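Local coordinates for enolase (alpha proteobacterium BAL199, PDB 3UGV), which probably catalyses a magnesium-dependent reaction that begins with proton abstraction next to a carboxylate, as in the mandelate racemase branch of the enolase superfamily, at residues Phe30-Ala35 against Leu90-Ser94; Pro45-Arg49 against Leu166-Ser170; Leu102-Ile107 against Val135-Leu139; Asp200-Ile206 against Arg238-Ile242. All blocks are in the same frame, centred on the assembly; numbering follows the deposited sequence.

Overall arrangement
Strand 30-47 takes part in two contacts whose centres are about 37 Å apart: its start packs on helix 83-97 in interaction 1, while its end meets the loop after strand 157-162 in interaction 2. Interactions 1 and 3 are both buried, lie in the N-terminal domain and touch through Phe-30 and Leu-102; interaction 1 adds two hydrogen bonds to its apolar core, whereas interaction 3 is apolar between its segments. Interaction 2 is a surface contact built on an aromatic face and one backbone bond. Interaction 4, partly buried between helices 202-216 and 232-242, combines a salt bridge with apolar packing and is tied to interaction 2 by the Arg-49 to Asp-200 salt bridge.

Interaction 1 (Phe30-Ala35 against Leu90-Ser94); sequences FRKLTA and LHDMS
Ser-94 and His-91, both on helix 83-97, receive backbone N-H groups from strand 30-47. Ser-94 OG accepts from Leu-33 N at 2.9 Å, and His-91 NE2 accepts from Ala-35 N at 3.3 Å, with the donor near the imidazole plane (13° out of it). Apolar contacts lie beside these bonds. Leu-33 CD2 rests 4.0 Å from Leu-90 CB, the two leucines crossing at a slant, and Ala-35 CB meets Leu-90 CD1 at 3.7 Å. At the start of the strand, the Phe-30 ring turns its edge to the helix backbone, with CE1 3.5 Å from Ser-94 O. The serine hydroxyl reaches the strand because OG stands opposite its own backbone N (chi1 -176°), beside the carbonyl carbon. Strand and helix segments run almost antiparallel, at 174°. Further out, Val-131 of helix 123-142 packs on Leu-33 and Leu-90, while Ile-61 and Ile-63 of strand 52-65 touch Leu-33. A classic beta bulge places Arg-31 and Lys-32 both opposite Glu-64. The helix thus lies against the three-stranded sheet of the N-terminal capping domain, its polar side chains satisfying two strand amides; acceptance by NE2 suggests that this nitrogen is unprotonated.

Interaction 2 (Pro45-Arg49 against Leu166-Ser170); sequences PVTAR and LWLKS
The Trp-167 indole lies against Val-46 and the peptide that follows it. Val-46 CG1 sits over the six-membered ring, 3.8 Å from its centroid and 9° off the normal, a CH-pi contact. It reaches there by standing opposite the valine backbone N (chi1 176°), while CG2 approaches the ring at CZ2. Over the same face, nearer the five-membered ring, Thr-47 N lies 3.5 Å from Trp-167 CG. Arg-196 makes a cation-pi contact with the indole. With an alanine at Trp-167, Val-46 would probably lose the aromatic surface it rests on and Arg-196 its cation-pi partner.

The contact joins the end of strand 30-47 to the loop between strand 157-162 and helix 171-183; the tryptophan side chain is about 8 Å from a bound magnesium ion. Leu-168 is the centre of an inverse gamma turn in that loop.

Among polar contacts, Leu-168 N donates to Thr-47 O at 2.9 Å, in the carbonyl plane and nearly straight (162° at the hydrogen). Thr-47 OG1 donates to Pro-45 O at 3.2 Å, from above that carbonyl plane. Leu-168 CD1 touches Arg-49 N at 3.9 Å, and the poorly ordered arginine's NE forms a salt bridge with Asp-200.

Interaction 3 (Leu102-Ile107 against Val135-Leu139); sequences LAPAEI and VWDAL
Pro-104, Val-135 and Leu-102 bring the start of helix 104-114 against helix 123-142. Pro-104, in the first turn, lies over the Trp-136 indole: its CB is 3.5 Å from the centroid of the five-membered ring and 22° off the normal, a CH-pi contact. The next proline carbon, CG, touches Val-135 CG1 at 3.7 Å and Leu-139 CD2 at 3.8 Å. Both branches of Val-135 meet Leu-102. CG1, opposite the backbone N (chi1 163°), meets Leu-102 CD1 at a tight 3.5 Å, the two side chains sliding past each other in opposite directions; CG2 faces Leu-102 CD2 and, tip to tip, Ile-107 CD1 at 4.1 Å. Leu-102 CD1 also reaches Ala-138 CB at 3.9 Å. The indole NH of Trp-136 bonds to Ser-308 OG, linking this helix pair to the C-terminal domain, and Leu-151 of a neighbouring subunit packs on Trp-136. A leucine in place of Trp-136 would probably deprive Pro-104 of its flat platform and leave Ser-308 without its indole partner. Across the two segments, cohesion rests on dispersion and shape fit, with the CH-pi contact supplying its one directional element.

Interaction 4 (Asp200-Ile206 against Arg238-Ile242); sequences DDPAVDI and RTRQI
Arg-238 extends from helix 232-242 to the start of helix 202-216, where its guanidinium meets Pro-202 and Asp-205. The side chain is fully stretched from CG to NE, which brings the charged group up against the first turn of the neighbouring helix. Pro-202 CG sits over the centre of one guanidinium face, 3.8 Å from Arg-238 CZ. At the edge, Asp-205 OD2 forms a salt bridge with Arg-238 NH1 at 3.4 Å, the carboxylate and guanidinium planes being turned 66° apart. A water supplements this rather long pair: it donates to Asp-205 OD2 at 2.8 Å and weakly accepts from Arg-238 NH1. Both groups have further partners in the preceding loop, as Arg-199 O accepts from Arg-238 NH2 while the Arg-199 side chain pairs with Asp-205 OD1, and Gly-198 N donates to OD2. These bonds would probably stabilise the charged forms.

Farther along, Gln-241 is extended beyond CG, and its OE1 lies 3.6 Å from Ile-206 CD1 and close to Pro-202 CB. Ile-242 holds CG1 between its backbone N and carbonyl carbon (chi1 55°), an arrangement that leaves CG2 to touch Ile-206 CG1 at 3.8 Å. Asp-201, the N-cap of helix 202-216, accepts from Ala-203 N through OD1. The helix segments lie at 33° to each other; they belong to successive outer helices of the beta/alpha barrel of the enolase superfamily.

Interaction 1 (Phe30-Ala35 against Leu90-Ser94)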
loop_
_atom_site.group_PDB
_atom_site.type_symbol
_atom_site.label_atom_id
_atom_site.label_comp_id
_atom_site.label_asym_id
_atom_site.label_seq_id
_atom_site.Cartn_x
_atom_site.Cartn_y
_atom_site.Cartn_z
ATOM N N PHE F 30 -36.195 24.288 -24.139
ATOM C CA PHE F 30 -36.782 22.959 -24.250
ATOM C C PHE F 30 -38.318 23.002 -24.250
ATOM O O PHE F 30 -38.930 23.506 -23.309
ATOM C CB PHE F 30 -36.268 22.129 -23.071
ATOM C CG PHE F 30 -36.713 20.694 -23.067
ATOM C CD1 PHE F 30 -37.923 20.327 -22.494
ATOM C CD2 PHE F 30 -35.898 19.705 -23.583
ATOM C CE1 PHE F 30 -38.327 18.999 -22.470
ATOM C CE2 PHE F 30 -36.292 18.370 -23.557
ATOM C CZ PHE F 30 -37.508 18.019 -23.003
ATOM N N ARG F 31 -38.938 22.472 -25.302
ATOM C CA ARG F 31 -40.393 22.315 -25.319
ATOM C C ARG F 31 -40.848 20.903 -24.932
ATOM O O ARG F 31 -41.590 20.723 -23.965
ATOM C CB ARG F 31 -40.987 22.694 -26.678
ATOM C CG ARG F 31 -42.501 22.479 -26.741
ATOM C CD ARG F 31 -43.048 22.572 -28.155
ATOM N NE ARG F 31 -43.177 23.957 -28.591
ATOM C CZ ARG F 31 -42.932 24.374 -29.828
ATOM N NH1 ARG F 31 -42.537 23.509 -30.759
ATOM N NH2 ARG F 31 -43.077 25.658 -30.132
ATOM N N LYS F 32 -40.421 19.903 -25.696
ATOM C CA LYS F 32 -40.769 18.519 -25.384
ATOM C C LYS F 32 -39.861 17.473 -26.044
ATOM O O LYS F 32 -39.115 17.769 -26.985
ATOM C CB LYS F 32 -42.232 18.237 -25.736
ATOM C CG LYS F 32 -42.553 18.314 -27.211
ATOM C CD LYS F 32 -43.778 17.461 -27.526
ATOM C CE LYS F 32 -44.284 17.692 -28.945
ATOM N NZ LYS F 32 -45.254 16.637 -29.354
ATOM N N LEU F 33 -39.936 16.247 -25.538
ATOM C CA LEU F 33 -39.152 15.142 -26.070
ATOM C C LEU F 33 -40.079 13.982 -26.419
ATOM O O LEU F 33 -40.955 13.617 -25.635
ATOM C CB LEU F 33 -38.089 14.712 -25.050
ATOM C CG LEU F 33 -37.358 13.382 -25.236
ATOM C CD1 LEU F 33 -36.032 13.398 -24.511
ATOM C CD2 LEU F 33 -38.209 12.230 -24.746
ATOM N N THR F 34 -39.902 13.418 -27.605
ATOM C CA THR F 34 -40.691 12.258 -27.999
ATOM C C THR F 34 -39.807 11.026 -28.172
ATOM O O THR F 34 -38.761 11.084 -28.816
ATOM C CB THR F 34 -41.475 12.510 -29.287
ATOM O OG1 THR F 34 -42.394 13.587 -29.079
ATOM C CG2 THR F 34 -42.250 11.276 -29.670
ATOM N N ALA F 35 -40.238 9.918 -27.577
ATOM C CA ALA F 35 -39.508 8.661 -27.656
ATOM C C ALA F 35 -40.364 7.586 -28.312
ATOM O O ALA F 35 -41.483 7.310 -27.868
ATOM C CB ALA F 35 -39.062 8.215 -26.273
ATOM N N LEU F 90 -38.552 8.525 -20.091
ATOM C CA LEU F 90 -38.163 9.615 -20.975
ATOM C C LEU F 90 -39.252 10.683 -21.044
ATOM O O LEU F 90 -38.954 11.872 -21.020
ATOM C CB LEU F 90 -37.836 9.091 -22.375
ATOM C CG LEU F 90 -36.498 8.367 -22.487
ATOM C CD1 LEU F 90 -36.353 7.718 -23.848
ATOM C CD2 LEU F 90 -35.354 9.322 -22.212
ATOM N N HIS F 91 -40.508 10.257 -21.120
ATOM C CA HIS F 91 -41.618 11.204 -21.185
ATOM C C HIS F 91 -41.802 11.937 -19.857
ATOM O O HIS F 91 -42.238 13.089 -19.828
ATOM C CB HIS F 91 -42.905 10.509 -21.635
ATOM C CG HIS F 91 -42.893 10.099 -23.079
ATOM N ND1 HIS F 91 -43.827 9.239 -23.620
ATOM C CD2 HIS F 91 -42.063 10.440 -24.095
ATOM C CE1 HIS F 91 -43.569 9.066 -24.906
ATOM N NE2 HIS F 91 -42.506 9.783 -25.220
ATOM N N ASP F 92 -41.442 11.274 -18.764
ATOM C CA ASP F 92 -41.476 11.894 -17.445
ATOM C C ASP F 92 -40.412 12.976 -17.315
ATOM O O ASP F 92 -40.604 13.958 -16.600
ATOM C CB ASP F 92 -41.276 10.851 -16.345
ATOM C CG ASP F 92 -42.582 10.367 -15.751
ATOM O OD1 ASP F 92 -43.581 11.119 -15.818
ATOM O OD2 ASP F 92 -42.603 9.237 -15.206
ATOM N N MET F 93 -39.277 12.786 -17.982
ATOM C CA MET F 93 -38.229 13.803 -17.969
ATOM C C MET F 93 -38.666 14.962 -18.848
ATOM O O MET F 93 -38.404 16.126 -18.542
ATOM C CB MET F 93 -36.888 13.236 -18.440
ATOM C CG MET F 93 -36.137 12.467 -17.370
ATOM S SD MET F 93 -34.802 11.428 -18.028
ATOM C CE MET F 93 -34.182 10.667 -16.525
ATOM N N SER F 94 -39.350 14.633 -19.938
ATOM C CA SER F 94 -39.892 15.654 -20.818
ATOM C C SER F 94 -40.830 16.594 -20.040
ATOM O O SER F 94 -40.678 17.819 -20.103
ATOM C CB SER F 94 -40.605 15.012 -22.010
ATOM O OG SER F 94 -41.066 15.999 -22.925
#

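Interaction 2 (Pro45-Arg49 against Leu166-Ser170)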
loop_
_atom_site.group_PDB
_atom_site.type_symbol
_atom_site.label_atom_id
_atom_site.label_comp_id
_atom_site.label_asym_id
_atom_site.label_seq_id
_atom_site.Cartn_x
_atom_site.Cartn_y
_atom_site.Cartn_z
ATOM N N PRO F 45 -27.752 -12.537 -36.962
ATOM C CA PRO F 45 -28.277 -12.678 -35.597
ATOM C C PRO F 45 -27.186 -12.930 -34.547
ATOM O O PRO F 45 -26.259 -13.707 -34.780
ATOM C CB PRO F 45 -29.215 -13.887 -35.706
ATOM C CG PRO F 45 -28.678 -14.672 -36.859
ATOM C CD PRO F 45 -28.177 -13.642 -37.836
ATOM N N VAL F 46 -27.307 -12.260 -33.403
ATOM C CA VAL F 46 -26.447 -12.518 -32.255
ATOM C C VAL F 46 -26.526 -14.005 -31.895
ATOM O O VAL F 46 -27.594 -14.512 -31.569
ATOM C CB VAL F 46 -26.876 -11.673 -31.030
ATOM C CG1 VAL F 46 -26.027 -12.022 -29.817
ATOM C CG2 VAL F 46 -26.816 -10.169 -31.343
ATOM N N THR F 47 -25.402 -14.708 -31.975
ATOM C CA THR F 47 -25.376 -16.135 -31.657
ATOM C C THR F 47 -24.408 -16.409 -30.507
ATOM O O THR F 47 -23.201 -16.567 -30.718
ATOM C CB THR F 47 -24.992 -16.999 -32.885
ATOM O OG1 THR F 47 -25.937 -16.786 -33.942
ATOM C CG2 THR F 47 -24.961 -18.484 -32.520
ATOM N N ALA F 48 -24.942 -16.435 -29.289
ATOM C CA ALA F 48 -24.157 -16.791 -28.112
ATOM C C ALA F 48 -24.269 -18.292 -27.864
ATOM O O ALA F 48 -24.796 -19.028 -28.703
ATOM C CB ALA F 48 -24.622 -16.002 -26.894
ATOM N N ARG F 49 -23.768 -18.748 -26.720
ATOM C CA ARG F 49 -23.856 -20.161 -26.365
ATOM C C ARG F 49 -25.210 -20.458 -25.714
ATOM O O ARG F 49 -25.740 -21.568 -25.823
ATOM C CB ARG F 49 -22.717 -20.549 -25.420
ATOM C CG ARG F 49 -22.277 -21.997 -25.554
ATOM C CD ARG F 49 -21.791 -22.558 -24.233
ATOM N NE ARG F 49 -22.700 -23.581 -23.715
ATOM C CZ ARG F 49 -23.495 -23.418 -22.662
ATOM N NH1 ARG F 49 -23.495 -22.269 -21.999
ATOM N NH2 ARG F 49 -24.288 -24.405 -22.266
ATOM N N LEU F 166 -19.059 -12.391 -36.348
ATOM C CA LEU F 166 -18.118 -13.353 -35.778
ATOM C C LEU F 166 -18.620 -13.855 -34.421
ATOM O O LEU F 166 -17.871 -13.891 -33.427
ATOM C CB LEU F 166 -16.710 -12.760 -35.667
ATOM C CG LEU F 166 -16.188 -12.121 -36.963
ATOM C CD1 LEU F 166 -14.731 -11.698 -36.825
ATOM C CD2 LEU F 166 -16.349 -13.093 -38.128
ATOM N N TRP F 167 -19.897 -14.239 -34.396
ATOM C CA TRP F 167 -20.521 -14.808 -33.202
ATOM C C TRP F 167 -20.106 -16.269 -33.070
ATOM O O TRP F 167 -19.207 -16.709 -33.780
ATOM C CB TRP F 167 -22.044 -14.641 -33.245
ATOM C CG TRP F 167 -22.447 -13.220 -33.030
ATOM C CD1 TRP F 167 -22.908 -12.338 -33.967
ATOM C CD2 TRP F 167 -22.378 -12.498 -31.799
ATOM N NE1 TRP F 167 -23.138 -11.114 -33.387
ATOM C CE2 TRP F 167 -22.821 -11.190 -32.056
ATOM C CE3 TRP F 167 -21.990 -12.838 -30.498
ATOM C CZ2 TRP F 167 -22.898 -10.224 -31.058
ATOM C CZ3 TRP F 167 -22.056 -11.881 -29.517
ATOM C CH2 TRP F 167 -22.505 -10.586 -29.801
ATOM N N LEU F 168 -20.739 -17.014 -32.164
ATOM C CA LEU F 168 -20.228 -18.341 -31.783
ATOM C C LEU F 168 -20.619 -19.481 -32.722
ATOM O O LEU F 168 -21.068 -20.533 -32.275
ATOM C CB LEU F 168 -20.581 -18.680 -30.323
ATOM C CG LEU F 168 -20.023 -17.676 -29.290
ATOM C CD1 LEU F 168 -20.066 -18.206 -27.846
ATOM C CD2 LEU F 168 -18.600 -17.260 -29.650
ATOM N N LYS F 169 -20.425 -19.265 -34.022
ATOM C CA LYS F 169 -20.647 -20.293 -35.036
ATOM C C LYS F 169 -19.382 -21.122 -35.240
ATOM O O LYS F 169 -18.419 -20.995 -34.483
ATOM C CB LYS F 169 -21.093 -19.646 -36.346
ATOM C CG LYS F 169 -22.377 -18.817 -36.192
ATOM C CD LYS F 169 -22.831 -18.225 -37.512
ATOM C CE LYS F 169 -21.791 -17.262 -38.070
ATOM N NZ LYS F 169 -22.173 -16.745 -39.419
ATOM N N SER F 170 -19.377 -21.979 -36.252
ATOM C CA SER F 170 -18.240 -22.868 -36.485
ATOM C C SER F 170 -17.059 -22.083 -37.043
ATOM O O SER F 170 -17.248 -21.028 -37.661
ATOM C CB SER F 170 -18.618 -23.953 -37.492
ATOM O OG SER F 170 -18.768 -23.385 -38.789
#

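Interaction 3 (Leu102-Ile107 against Val135-Leu139)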
loop_
_atom_site.group_PDB
_atom_site.type_symbol
_atom_site.label_atom_id
_atom_site.label_comp_id
_atom_site.label_asym_id
_atom_site.label_seq_id
_atom_site.Cartn_x
_atom_site.Cartn_y
_atom_site.Cartn_z
ATOM N N LEU F 102 -32.453 24.799 -22.837
ATOM C CA LEU F 102 -31.910 23.614 -23.478
ATOM C C LEU F 102 -30.398 23.636 -23.275
ATOM O O LEU F 102 -29.645 23.977 -24.188
ATOM C CB LEU F 102 -32.257 23.621 -24.966
ATOM C CG LEU F 102 -32.270 22.322 -25.775
ATOM C CD1 LEU F 102 -30.873 21.913 -26.158
ATOM C CD2 LEU F 102 -32.998 21.212 -25.026
ATOM N N ALA F 103 -29.968 23.286 -22.061
ATOM C CA ALA F 103 -28.560 23.322 -21.677
ATOM C C ALA F 103 -28.122 21.963 -21.140
ATOM O O ALA F 103 -28.494 21.593 -20.028
ATOM C CB ALA F 103 -28.334 24.396 -20.630
ATOM N N PRO F 104 -27.315 21.226 -21.930
ATOM C CA PRO F 104 -26.946 19.831 -21.652
ATOM C C PRO F 104 -26.513 19.628 -20.215
ATOM O O PRO F 104 -27.071 18.791 -19.514
ATOM C CB PRO F 104 -25.757 19.593 -22.586
ATOM C CG PRO F 104 -26.018 20.467 -23.731
ATOM C CD PRO F 104 -26.703 21.707 -23.181
ATOM N N ALA F 105 -25.530 20.406 -19.785
ATOM C CA ALA F 105 -24.936 20.227 -18.472
ATOM C C ALA F 105 -25.919 20.453 -17.325
ATOM O O ALA F 105 -25.907 19.715 -16.340
ATOM C CB ALA F 105 -23.726 21.116 -18.326
ATOM N N GLU F 106 -26.769 21.466 -17.448
ATOM C CA GLU F 106 -27.755 21.721 -16.408
ATOM C C GLU F 106 -28.769 20.589 -16.382
ATOM O O GLU F 106 -29.209 20.154 -15.323
ATOM C CB GLU F 106 -28.437 23.075 -16.618
ATOM C CG GLU F 106 -27.449 24.238 -16.553
ATOM C CD GLU F 106 -28.105 25.609 -16.522
ATOM O OE1 GLU F 106 -29.356 25.693 -16.564
ATOM O OE2 GLU F 106 -27.353 26.609 -16.452
ATOM N N ILE F 107 -29.112 20.101 -17.566
ATOM C CA ILE F 107 -30.101 19.050 -17.703
ATOM C C ILE F 107 -29.586 17.698 -17.204
ATOM O O ILE F 107 -30.324 16.942 -16.581
ATOM C CB ILE F 107 -30.551 18.929 -19.159
ATOM C CG1 ILE F 107 -31.353 20.169 -19.561
ATOM C CG2 ILE F 107 -31.350 17.666 -19.362
ATOM C CD1 ILE F 107 -31.928 20.111 -20.975
ATOM N N VAL F 135 -30.077 16.318 -26.606
ATOM C CA VAL F 135 -29.944 17.726 -26.260
ATOM C C VAL F 135 -28.650 18.324 -26.814
ATOM O O VAL F 135 -28.613 19.477 -27.244
ATOM C CB VAL F 135 -30.050 17.929 -24.735
ATOM C CG1 VAL F 135 -29.522 19.288 -24.331
ATOM C CG2 VAL F 135 -31.486 17.773 -24.309
ATOM N N TRP F 136 -27.585 17.539 -26.820
ATOM C CA TRP F 136 -26.332 18.034 -27.358
ATOM C C TRP F 136 -26.460 18.177 -28.866
ATOM O O TRP F 136 -25.866 19.076 -29.457
ATOM C CB TRP F 136 -25.179 17.088 -27.035
ATOM C CG TRP F 136 -24.479 17.357 -25.740
ATOM C CD1 TRP F 136 -24.590 16.634 -24.588
ATOM C CD2 TRP F 136 -23.539 18.405 -25.466
ATOM N NE1 TRP F 136 -23.792 17.170 -23.614
ATOM C CE2 TRP F 136 -23.127 18.254 -24.126
ATOM C CE3 TRP F 136 -23.007 19.455 -26.221
ATOM C CZ2 TRP F 136 -22.206 19.113 -23.523
ATOM C CZ3 TRP F 136 -22.088 20.314 -25.617
ATOM C CH2 TRP F 136 -21.698 20.134 -24.285
ATOM N N ASP F 137 -27.215 17.275 -29.489
ATOM C CA ASP F 137 -27.432 17.368 -30.925
ATOM C C ASP F 137 -28.192 18.644 -31.226
ATOM O O ASP F 137 -27.859 19.358 -32.169
ATOM C CB ASP F 137 -28.190 16.158 -31.483
ATOM C CG ASP F 137 -28.520 16.312 -32.964
ATOM O OD1 ASP F 137 -27.582 16.323 -33.796
ATOM O OD2 ASP F 137 -29.718 16.426 -33.296
ATOM N N ALA F 138 -29.212 18.930 -30.424
ATOM C CA ALA F 138 -29.980 20.169 -30.595
ATOM C C ALA F 138 -29.109 21.429 -30.440
ATOM O O ALA F 138 -29.180 22.339 -31.258
ATOM C CB ALA F 138 -31.183 20.204 -29.641
ATOM N N LEU F 139 -28.277 21.466 -29.401
ATOM C CA LEU F 139 -27.388 22.598 -29.167
ATOM C C LEU F 139 -26.437 22.794 -30.338
ATOM O O LEU F 139 -26.183 23.911 -30.758
ATOM C CB LEU F 139 -26.602 22.404 -27.863
ATOM C CG LEU F 139 -25.670 23.525 -27.407
ATOM C CD1 LEU F 139 -26.444 24.780 -26.995
ATOM C CD2 LEU F 139 -24.822 23.029 -26.248
#

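Interaction 4 (Asp200-Ile206 against Arg238-Ile242)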
loop_
_atom_site.group_PDB
_atom_site.type_symbol
_atom_site.label_atom_id
_atom_site.label_comp_id
_atom_site.label_asym_id
_atom_site.label_seq_id
_atom_site.Cartn_x
_atom_site.Cartn_y
_atom_site.Cartn_z
ATOM N N ASP F 200 -18.157 -23.958 -25.762
ATOM C CA ASP F 200 -18.017 -24.993 -24.741
ATOM C C ASP F 200 -16.612 -25.563 -24.713
ATOM O O ASP F 200 -16.050 -25.795 -23.645
ATOM C CB ASP F 200 -19.023 -26.121 -24.970
ATOM C CG ASP F 200 -20.442 -25.703 -24.640
ATOM O OD1 ASP F 200 -20.650 -25.144 -23.542
ATOM O OD2 ASP F 200 -21.344 -25.923 -25.480
ATOM N N ASP F 201 -16.058 -25.815 -25.890
ATOM C CA ASP F 201 -14.686 -26.298 -26.019
ATOM C C ASP F 201 -13.771 -25.131 -26.403
ATOM O O ASP F 201 -13.823 -24.640 -27.531
ATOM C CB ASP F 201 -14.611 -27.389 -27.091
ATOM C CG ASP F 201 -13.230 -28.045 -27.184
ATOM O OD1 ASP F 201 -12.301 -27.663 -26.433
ATOM O OD2 ASP F 201 -13.078 -28.960 -28.024
ATOM N N PRO F 202 -12.932 -24.686 -25.461
ATOM C CA PRO F 202 -11.938 -23.618 -25.651
ATOM C C PRO F 202 -11.062 -23.845 -26.886
ATOM O O PRO F 202 -10.646 -22.891 -27.544
ATOM C CB PRO F 202 -11.055 -23.745 -24.418
ATOM C CG PRO F 202 -11.870 -24.465 -23.431
ATOM C CD PRO F 202 -12.775 -25.366 -24.168
ATOM N N ALA F 203 -10.777 -25.106 -27.191
ATOM C CA ALA F 203 -9.921 -25.425 -28.320
ATOM C C ALA F 203 -10.567 -24.901 -29.586
ATOM O O ALA F 203 -9.877 -24.531 -30.521
ATOM C CB ALA F 203 -9.693 -26.939 -28.428
ATOM N N VAL F 204 -11.896 -24.870 -29.613
ATOM C CA VAL F 204 -12.594 -24.433 -30.810
ATOM C C VAL F 204 -12.564 -22.906 -30.945
ATOM O O VAL F 204 -12.577 -22.375 -32.053
ATOM C CB VAL F 204 -14.027 -25.000 -30.873
ATOM C CG1 VAL F 204 -14.686 -24.627 -32.179
ATOM C CG2 VAL F 204 -13.995 -26.516 -30.734
ATOM N N ASP F 205 -12.512 -22.197 -29.823
ATOM C CA ASP F 205 -12.336 -20.740 -29.858
ATOM C C ASP F 205 -11.025 -20.404 -30.562
ATOM O O ASP F 205 -10.961 -19.532 -31.422
ATOM C CB ASP F 205 -12.279 -20.159 -28.437
ATOM C CG ASP F 205 -13.645 -19.910 -27.840
ATOM O OD1 ASP F 205 -14.615 -19.708 -28.595
ATOM O OD2 ASP F 205 -13.742 -19.899 -26.596
ATOM N N ILE F 206 -9.974 -21.106 -30.170
ATOM C CA ILE F 206 -8.641 -20.859 -30.688
ATOM C C ILE F 206 -8.600 -21.245 -32.164
ATOM O O ILE F 206 -8.017 -20.556 -32.995
ATOM C CB ILE F 206 -7.611 -21.679 -29.881
ATOM C CG1 ILE F 206 -7.423 -21.045 -28.497
ATOM C CG2 ILE F 206 -6.288 -21.803 -30.636
ATOM C CD1 ILE F 206 -6.624 -21.888 -27.553
ATOM N N ARG F 238 -8.768 -19.912 -19.487
ATOM C CA ARG F 238 -9.004 -19.625 -20.895
ATOM C C ARG F 238 -8.245 -18.414 -21.407
ATOM O O ARG F 238 -7.742 -18.441 -22.538
ATOM C CB ARG F 238 -10.483 -19.499 -21.197
ATOM C CG ARG F 238 -11.268 -20.796 -21.052
ATOM C CD ARG F 238 -12.724 -20.424 -21.217
ATOM N NE ARG F 238 -13.614 -21.565 -21.314
ATOM C CZ ARG F 238 -14.371 -21.823 -22.373
ATOM N NH1 ARG F 238 -14.330 -21.029 -23.442
ATOM N NH2 ARG F 238 -15.151 -22.892 -22.365
ATOM N N THR F 239 -8.145 -17.358 -20.597
ATOM C CA THR F 239 -7.379 -16.202 -21.050
ATOM C C THR F 239 -5.894 -16.567 -21.137
ATOM O O THR F 239 -5.194 -16.103 -22.013
ATOM C CB THR F 239 -7.565 -14.940 -20.183
ATOM O OG1 THR F 239 -7.081 -15.193 -18.865
ATOM C CG2 THR F 239 -9.046 -14.483 -20.156
ATOM N N ARG F 240 -5.418 -17.398 -20.225
ATOM C CA ARG F 240 -4.031 -17.805 -20.294
ATOM C C ARG F 240 -3.759 -18.537 -21.628
ATOM O O ARG F 240 -2.713 -18.351 -22.256
ATOM C CB ARG F 240 -3.680 -18.676 -19.097
ATOM C CG ARG F 240 -2.269 -19.232 -19.152
ATOM C CD ARG F 240 -2.047 -20.235 -18.032
ATOM N NE ARG F 240 -0.680 -20.731 -18.016
ATOM C CZ ARG F 240 -0.202 -21.576 -17.111
ATOM N NH1 ARG F 240 -0.968 -22.025 -16.122
ATOM N NH2 ARG F 240 1.055 -21.960 -17.191
ATOM N N GLN F 241 -4.721 -19.340 -22.070
ATOM C CA GLN F 241 -4.541 -20.145 -23.271
ATOM C C GLN F 241 -4.382 -19.274 -24.492
ATOM O O GLN F 241 -3.737 -19.680 -25.448
ATOM C CB GLN F 241 -5.734 -21.057 -23.517
ATOM C CG GLN F 241 -5.824 -22.282 -22.669
ATOM C CD GLN F 241 -7.021 -23.115 -23.078
ATOM O OE1 GLN F 241 -7.285 -23.282 -24.269
ATOM N NE2 GLN F 241 -7.771 -23.609 -22.095
ATOM N N ILE F 242 -4.987 -18.089 -24.473
ATOM C CA ILE F 242 -4.935 -17.211 -25.640
ATOM C C ILE F 242 -3.990 -16.031 -25.509
ATOM O O ILE F 242 -3.895 -15.200 -26.434
ATOM C CB ILE F 242 -6.317 -16.654 -26.025
ATOM C CG1 ILE F 242 -6.965 -15.949 -24.835
ATOM C CG2 ILE F 242 -7.221 -17.753 -26.560
ATOM C CD1 ILE F 242 -8.328 -15.366 -25.178
HETATM O O HOH W 1 -11.836 -19.723 -24.488
#